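PDB 3WFI: 2-dehydropantoate 2-reductase from Enterococcus faecium, which acts as an NAD-dependent D-mandelate dehydrogenase of the ketopantoate reductase family, probably interconverting D-mandelate and its 2-keto acid. Local coordinates for residues K267-T272 with D307-K312; N191-G196 with K216-I221; M81-M86 with E110-K115. All blocks are in the same frame, centred on the assembly; numbering follows the deposited sequence.

Contact 1: residues K267-T272 with D307-K312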
# COMPACT_ATOMS: atom_id res chain seq x y z
N LYS B 267 9.79 15.98 -3.89
CA LYS B 267 10.44 17.27 -4.17
C LYS B 267 11.91 17.15 -4.55
O LYS B 267 12.34 17.71 -5.56
CB LYS B 267 10.35 18.20 -2.97
CG LYS B 267 8.97 18.71 -2.64
CD LYS B 267 9.09 19.96 -1.75
CE LYS B 267 10.12 21.00 -2.23
NZ LYS B 267 10.12 22.25 -1.43
N ASN B 268 12.70 16.47 -3.72
CA ASN B 268 14.15 16.42 -3.89
C ASN B 268 14.64 15.25 -4.75
O ASN B 268 15.84 15.15 -5.04
CB ASN B 268 14.85 16.39 -2.53
CG ASN B 268 14.55 17.62 -1.69
OD1 ASN B 268 13.80 18.49 -2.08
ND2 ASN B 268 15.16 17.69 -0.52
N HIS B 269 13.72 14.36 -5.13
CA HIS B 269 14.05 13.14 -5.89
C HIS B 269 15.22 12.40 -5.27
O HIS B 269 16.19 12.05 -5.93
CB HIS B 269 14.26 13.43 -7.39
CG HIS B 269 12.99 13.72 -8.13
ND1 HIS B 269 12.95 14.53 -9.24
CD2 HIS B 269 11.72 13.31 -7.92
CE1 HIS B 269 11.71 14.61 -9.69
NE2 HIS B 269 10.94 13.87 -8.90
N ARG B 270 15.11 12.19 -3.96
CA ARG B 270 16.10 11.43 -3.21
C ARG B 270 15.47 10.20 -2.59
O ARG B 270 14.27 10.20 -2.29
CB ARG B 270 16.67 12.28 -2.08
CG ARG B 270 17.65 13.36 -2.52
CD ARG B 270 18.40 13.85 -1.28
NE ARG B 270 17.45 14.43 -0.33
CZ ARG B 270 17.76 14.80 0.91
NH1 ARG B 270 19.00 14.68 1.37
NH2 ARG B 270 16.81 15.32 1.69
N LEU B 271 16.28 9.17 -2.37
CA LEU B 271 15.83 7.98 -1.66
C LEU B 271 15.32 8.34 -0.27
O LEU B 271 15.85 9.24 0.39
CB LEU B 271 16.96 6.95 -1.56
CG LEU B 271 17.33 6.26 -2.88
CD1 LEU B 271 18.64 5.49 -2.74
CD2 LEU B 271 16.22 5.32 -3.34
N THR B 272 14.30 7.62 0.17
CA THR B 272 13.71 7.83 1.48
C THR B 272 14.37 6.95 2.55
O THR B 272 15.09 6.01 2.24
CB THR B 272 12.19 7.52 1.47
OG1 THR B 272 11.99 6.11 1.31
CG2 THR B 272 11.48 8.28 0.33
N ASP B 307 11.26 4.01 -7.44
CA ASP B 307 11.66 3.41 -8.69
C ASP B 307 10.96 4.09 -9.87
O ASP B 307 11.60 4.39 -10.87
CB ASP B 307 11.36 1.91 -8.70
CG ASP B 307 12.20 1.14 -7.68
OD1 ASP B 307 13.26 1.63 -7.26
OD2 ASP B 307 11.82 -0.00 -7.34
N SER B 308 9.67 4.37 -9.73
CA SER B 308 8.89 4.98 -10.80
C SER B 308 9.36 6.40 -11.14
O SER B 308 9.14 6.87 -12.26
CB SER B 308 7.40 4.99 -10.46
OG SER B 308 7.05 6.03 -9.56
N LEU B 309 9.98 7.07 -10.17
CA LEU B 309 10.58 8.39 -10.38
C LEU B 309 12.07 8.32 -10.75
O LEU B 309 12.73 9.34 -10.81
CB LEU B 309 10.40 9.24 -9.12
CG LEU B 309 8.96 9.54 -8.74
CD1 LEU B 309 8.89 10.13 -7.34
CD2 LEU B 309 8.32 10.48 -9.75
N ASN B 310 12.58 7.11 -11.01
CA ASN B 310 13.99 6.87 -11.29
C ASN B 310 14.87 7.41 -10.17
O ASN B 310 15.88 8.07 -10.39
CB ASN B 310 14.42 7.44 -12.67
CG ASN B 310 15.50 6.60 -13.35
OD1 ASN B 310 16.58 7.11 -13.67
ND2 ASN B 310 15.22 5.31 -13.59
N VAL B 311 14.46 7.11 -8.94
CA VAL B 311 15.25 7.39 -7.77
C VAL B 311 15.67 6.04 -7.22
O VAL B 311 14.86 5.37 -6.56
CB VAL B 311 14.44 8.21 -6.76
CG1 VAL B 311 15.19 8.36 -5.44
CG2 VAL B 311 14.10 9.58 -7.34
N LYS B 312 16.92 5.63 -7.48
CA LYS B 312 17.36 4.23 -7.25
C LYS B 312 18.71 4.05 -6.54
O LYS B 312 19.40 5.00 -6.28
CB LYS B 312 17.38 3.46 -8.57
CG LYS B 312 16.05 3.50 -9.32
CD LYS B 312 15.81 2.25 -10.14
CE LYS B 312 14.57 2.37 -11.01
NZ LYS B 312 14.31 1.11 -11.77
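Val311 is the buried centre of this otherwise surface contact, and its two methyls divide the facing loop between them. With CG1 anti to the backbone N (chi1 172°), that methyl lies against the main chain between Arg270 and Leu271, 3.4 Å from Leu271 N. The second methyl turns toward His269, Val311 CG2 lying 3.5 Å from His269 O. A short, forked side chain suits a place where the partner is mostly backbone. Leu271 and Val311 run past each other in opposite directions: Leu271 CD2 packs 3.8 Å from Val311 CG1 and comes still closer, 3.5 Å, to Val311 O. The other branch reaches the last residue of the chain, Leu271 CD1 sitting 3.7 Å from Lys312 O. At the far end His269 brings CB to 3.9 Å from Val311 CG2, while its imidazole carbon CD2 is a looser 4.3 Å from Leu309 CD1, both neighbours being oblique to the ring.

What delivers Val311 here is a Schellman motif that closes helix 293-308. Asn310 is its C-prime residue, with the positive phi that asparagine tolerates better than most side chains, and Asn310 N bonds Asp307 O while Val311 N returns to Glu306 O. The chain thereby turns back off the helix end and brings the C-terminal residues against the loop that follows helix 260-267.

The CB of Arg270 points away from the 307-312 segment; its guanidinium is salt-bridged to Asp264, and the residue belongs to the NAD(+) site, its side chain about 5 Å from that of Lys79, another residue of that site. The last helical turn also faces the dimer partner, where Asp307 OD2 is hydrogen-bonded to Ser212 OG of the second subunit.

Contact 2: residues N191-G196 with K216-I221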
# COMPACT_ATOMS: atom_id res chain seq x y z
N ASN B 191 6.32 8.81 12.42
CA ASN B 191 7.18 8.74 11.24
C ASN B 191 6.81 7.58 10.32
O ASN B 191 7.02 7.65 9.11
CB ASN B 191 8.65 8.65 11.62
CG ASN B 191 9.17 9.92 12.27
OD1 ASN B 191 8.61 11.01 12.08
ND2 ASN B 191 10.21 9.78 13.07
N GLY B 192 6.22 6.54 10.90
CA GLY B 192 5.76 5.39 10.14
C GLY B 192 4.36 5.48 9.57
O GLY B 192 3.89 4.53 8.93
N THR B 193 3.68 6.61 9.78
CA THR B 193 2.33 6.82 9.27
C THR B 193 2.27 8.02 8.34
O THR B 193 1.94 7.87 7.18
CB THR B 193 1.29 6.97 10.40
OG1 THR B 193 1.72 7.96 11.35
CG2 THR B 193 1.10 5.65 11.11
N MET B 194 2.60 9.20 8.85
CA MET B 194 2.47 10.43 8.07
C MET B 194 3.36 10.41 6.83
O MET B 194 2.89 10.73 5.73
CB MET B 194 2.82 11.66 8.93
CG MET B 194 1.89 11.89 10.11
SD MET B 194 0.14 12.07 9.66
CE MET B 194 -0.48 10.45 10.16
N ASN B 195 4.61 10.00 7.01
CA ASN B 195 5.60 10.02 5.93
C ASN B 195 5.20 9.16 4.72
O ASN B 195 5.03 9.69 3.62
CB ASN B 195 6.96 9.58 6.45
CG ASN B 195 7.74 10.71 7.09
OD1 ASN B 195 7.80 11.84 6.57
ND2 ASN B 195 8.36 10.42 8.23
N GLY B 196 5.09 7.85 4.93
CA GLY B 196 4.73 6.92 3.85
C GLY B 196 3.40 7.19 3.18
O GLY B 196 3.31 7.18 1.95
N LYS B 216 -8.21 4.27 9.85
CA LYS B 216 -7.99 2.85 9.78
C LYS B 216 -6.52 2.53 9.44
O LYS B 216 -5.92 1.64 10.03
CB LYS B 216 -8.93 2.20 8.78
CG LYS B 216 -8.61 0.75 8.46
CD LYS B 216 -8.75 -0.16 9.68
CE LYS B 216 -8.78 -1.64 9.28
NZ LYS B 216 -7.59 -2.02 8.50
N MET B 217 -5.96 3.25 8.49
CA MET B 217 -4.59 2.95 8.05
C MET B 217 -3.58 3.29 9.15
O MET B 217 -2.67 2.51 9.43
CB MET B 217 -4.27 3.71 6.76
CG MET B 217 -5.08 3.21 5.57
SD MET B 217 -4.64 3.96 3.99
CE MET B 217 -5.22 5.65 4.25
N VAL B 218 -3.77 4.43 9.79
CA VAL B 218 -2.94 4.84 10.91
C VAL B 218 -3.06 3.82 12.06
O VAL B 218 -2.06 3.37 12.58
CB VAL B 218 -3.27 6.29 11.38
CG1 VAL B 218 -2.61 6.61 12.72
CG2 VAL B 218 -2.84 7.30 10.32
N ALA B 219 -4.29 3.46 12.42
CA ALA B 219 -4.52 2.56 13.54
C ALA B 219 -3.89 1.21 13.31
O ALA B 219 -3.29 0.63 14.23
CB ALA B 219 -6.01 2.39 13.80
N THR B 220 -4.01 0.70 12.08
CA THR B 220 -3.44 -0.60 11.75
C THR B 220 -1.92 -0.56 11.87
O THR B 220 -1.32 -1.49 12.43
CB THR B 220 -3.86 -1.04 10.33
OG1 THR B 220 -5.29 -1.06 10.24
CG2 THR B 220 -3.35 -2.42 10.00
N ILE B 221 -1.30 0.48 11.34
CA ILE B 221 0.16 0.60 11.39
C ILE B 221 0.65 0.73 12.83
O ILE B 221 1.61 0.05 13.23
CB ILE B 221 0.68 1.77 10.52
CG1 ILE B 221 0.49 1.45 9.05
CG2 ILE B 221 2.16 2.05 10.80
CD1 ILE B 221 0.49 2.67 8.15
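Thr193 and Ile221 form the close-packed part of this contact, between the chain leading into helix 194-201 and the long helix 214-231 of the all-helical C-terminal domain. The two side chains slide past each other in opposite directions, Thr193 CG2 coming to 3.8 Å from Ile221 CG2. That isoleucine methyl also meets backbone, lying 3.6 Å from Gly192 O; glycine has no side chain to stand between its main chain and the neighbouring helix. Threonine serves both surroundings: with chi1 at 51° its OG1 sits between the backbone N and the carbonyl carbon, hydrogen-bonded chiefly to Cys189 O, with Val190 O a second acceptor that can only share the one hydroxyl proton, while its methyl meets the apolar side.

Packing slackens a little toward Val218, whose CG2 is 4.1 Å from Thr193 CB. The Met194 chain, bent at chi2 and chi3, crosses Val218 obliquely and brings CE to 3.9 Å from Val218 CG2, as a flexible thioether can.

The outer side of helix 214-231 is polar instead. Thr220 OG1 donates to Lys216 O at 2.8 Å, from the face of that carbonyl plane opposite to Thr220 N, and receives Lys216 NZ at 3.0 Å. The ammonium is also salt-bridged to Glu300 of the second subunit. Helix 214-231 is thus amphipathic here: apolar packing and the burial of methyls join the two segments, whereas Lys216 on its polar side reaches the second subunit.

Contact 3: residues M81-M86 with E110-K115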
# COMPACT_ATOMS: atom_id res chain seq x y z
N MET B 81 20.87 5.93 7.41
CA MET B 81 21.33 5.34 6.15
C MET B 81 22.86 5.18 6.07
O MET B 81 23.36 4.42 5.24
CB MET B 81 20.80 6.14 4.93
CG MET B 81 19.29 6.00 4.71
SD MET B 81 18.53 6.94 3.36
CE MET B 81 19.22 6.11 1.94
N GLN B 82 23.58 5.85 6.97
CA GLN B 82 25.04 5.75 7.01
C GLN B 82 25.56 4.98 8.25
O GLN B 82 26.76 4.75 8.36
CB GLN B 82 25.64 7.15 6.96
CG GLN B 82 25.31 7.92 5.69
CD GLN B 82 25.60 9.40 5.81
OE1 GLN B 82 25.32 10.03 6.84
NE2 GLN B 82 26.16 9.99 4.75
N LEU B 83 24.67 4.54 9.14
CA LEU B 83 25.07 3.98 10.44
C LEU B 83 25.81 2.65 10.34
O LEU B 83 26.82 2.45 11.01
CB LEU B 83 23.84 3.80 11.36
CG LEU B 83 24.10 3.12 12.72
CD1 LEU B 83 25.06 3.93 13.58
CD2 LEU B 83 22.80 2.86 13.47
N GLU B 84 25.29 1.72 9.55
CA GLU B 84 25.89 0.40 9.49
C GLU B 84 27.28 0.49 8.87
O GLU B 84 28.21 -0.16 9.35
CB GLU B 84 25.01 -0.59 8.73
CG GLU B 84 25.62 -1.98 8.66
CD GLU B 84 24.58 -3.06 8.54
OE1 GLU B 84 24.78 -4.15 9.13
OE2 GLU B 84 23.55 -2.82 7.88
N LYS B 85 27.43 1.31 7.84
CA LYS B 85 28.73 1.55 7.23
C LYS B 85 29.74 2.20 8.21
O LYS B 85 30.89 1.78 8.27
CB LYS B 85 28.54 2.42 5.98
CG LYS B 85 29.82 2.80 5.26
CD LYS B 85 30.62 1.57 4.96
CE LYS B 85 31.79 1.86 4.05
NZ LYS B 85 32.34 0.59 3.51
N MET B 86 29.30 3.21 8.96
CA MET B 86 30.13 3.83 9.99
C MET B 86 30.63 2.77 10.97
O MET B 86 31.83 2.65 11.23
CB MET B 86 29.36 4.93 10.73
CG MET B 86 30.07 5.53 11.95
SD MET B 86 31.62 6.37 11.55
CE MET B 86 31.00 7.96 11.03
N GLU B 110 19.31 0.06 17.21
CA GLU B 110 19.87 -0.93 18.12
C GLU B 110 20.13 -2.28 17.45
O GLU B 110 21.09 -2.97 17.81
CB GLU B 110 19.00 -1.07 19.40
CG GLU B 110 17.63 -1.76 19.29
CD GLU B 110 16.54 -0.90 18.68
OE1 GLU B 110 16.81 0.24 18.30
OE2 GLU B 110 15.38 -1.37 18.57
N ASP B 111 19.31 -2.65 16.47
CA ASP B 111 19.52 -3.94 15.79
C ASP B 111 20.78 -3.93 14.92
O ASP B 111 21.47 -4.92 14.82
CB ASP B 111 18.28 -4.33 14.99
CG ASP B 111 17.03 -4.42 15.86
OD1 ASP B 111 17.15 -4.63 17.10
OD2 ASP B 111 15.92 -4.22 15.34
N ILE B 112 21.06 -2.80 14.28
CA ILE B 112 22.34 -2.63 13.57
C ILE B 112 23.49 -2.60 14.58
O ILE B 112 24.45 -3.36 14.45
CB ILE B 112 22.33 -1.33 12.73
CG1 ILE B 112 21.28 -1.42 11.62
CG2 ILE B 112 23.69 -1.08 12.12
CD1 ILE B 112 20.84 -0.07 11.06
N ILE B 113 23.37 -1.77 15.61
CA ILE B 113 24.42 -1.61 16.62
C ILE B 113 24.74 -2.96 17.31
O ILE B 113 25.91 -3.29 17.55
CB ILE B 113 24.05 -0.54 17.66
CG1 ILE B 113 23.86 0.83 16.98
CG2 ILE B 113 25.13 -0.43 18.73
CD1 ILE B 113 23.13 1.85 17.81
N GLU B 114 23.69 -3.74 17.60
CA GLU B 114 23.85 -5.06 18.23
C GLU B 114 24.78 -6.02 17.49
O GLU B 114 25.35 -6.94 18.09
CB GLU B 114 22.49 -5.74 18.41
CG GLU B 114 22.54 -6.98 19.30
CD GLU B 114 21.18 -7.63 19.47
OE1 GLU B 114 20.42 -7.68 18.49
OE2 GLU B 114 20.90 -8.10 20.60
N LYS B 115 24.94 -5.83 16.19
CA LYS B 115 25.88 -6.64 15.42
C LYS B 115 27.33 -6.43 15.87
O LYS B 115 28.19 -7.28 15.61
CB LYS B 115 25.74 -6.34 13.91
CG LYS B 115 24.42 -6.82 13.33
CD LYS B 115 24.06 -6.21 11.98
CE LYS B 115 22.66 -6.61 11.52
NZ LYS B 115 22.25 -5.90 10.26
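Glu84 and Ile112 make the closest apolar approach between helices 80-90 and 109-113, and here the glutamate contributes its hydrocarbon part. Glu84 CB lies 3.7 Å from Ile112 CG2, the side chains passing at a slant. Deeper in, Leu83 sends a single branch to both isoleucines: Leu83 CD2 is 4.2 Å from Ile113 CG1, with those side chains crossing at about a right angle, and 4.3 Å from Ile112 CG2. Branched aliphatic residues suit this level, since Leu83 and Ile113 also rest on Leu76 of strand 71-76. The helices belong to successive beta-alpha units of the Rossmann fold, following the neighbouring parallel strands 71-76 and 98-102.

The ionic interaction lies toward the surface. Glu84 leaves its helix with CG anti to the backbone N (chi1 -180°) and the chain extended, and Lys115 is extended as well. Lys115 NZ donates to Glu84 OE1 at 3.3 Å, a rather long salt bridge that meets the oxygen on its syn side, 25° out of the carboxylate plane. Lysine methylenes accompany the charge, with Lys115 CD 3.6 Å from the same OE1.

Long side chains with an aliphatic stem and a charged tip fit such a boundary. Because Lys115 is exposed, solvent probably weakens the attraction, which implies that the buried leucine and isoleucines supply much of the cohesion.

How the contacts relate
Along the chain the order is contact 3, contact 2, contact 1, each closing before the next opens. Contact 3 lies in the N-terminal Rossmann domain; contacts 1 and 2 belong to the helical C-terminal domain, their centres 21 Å apart and both beside the second subunit. Contacts 2 and 3 are about 12 Å apart at their nearest atoms. Contacts 1 and 3, with centres 23 Å apart, nevertheless touch across the domain boundary, Thr272 O lying 3.7 Å from Met81 SD. The same boundary brings together NAD(+)-site residues of both domains, Gln82 in contact 3 and Arg270 in contact 1, so the cofactor site is assembled between the domains.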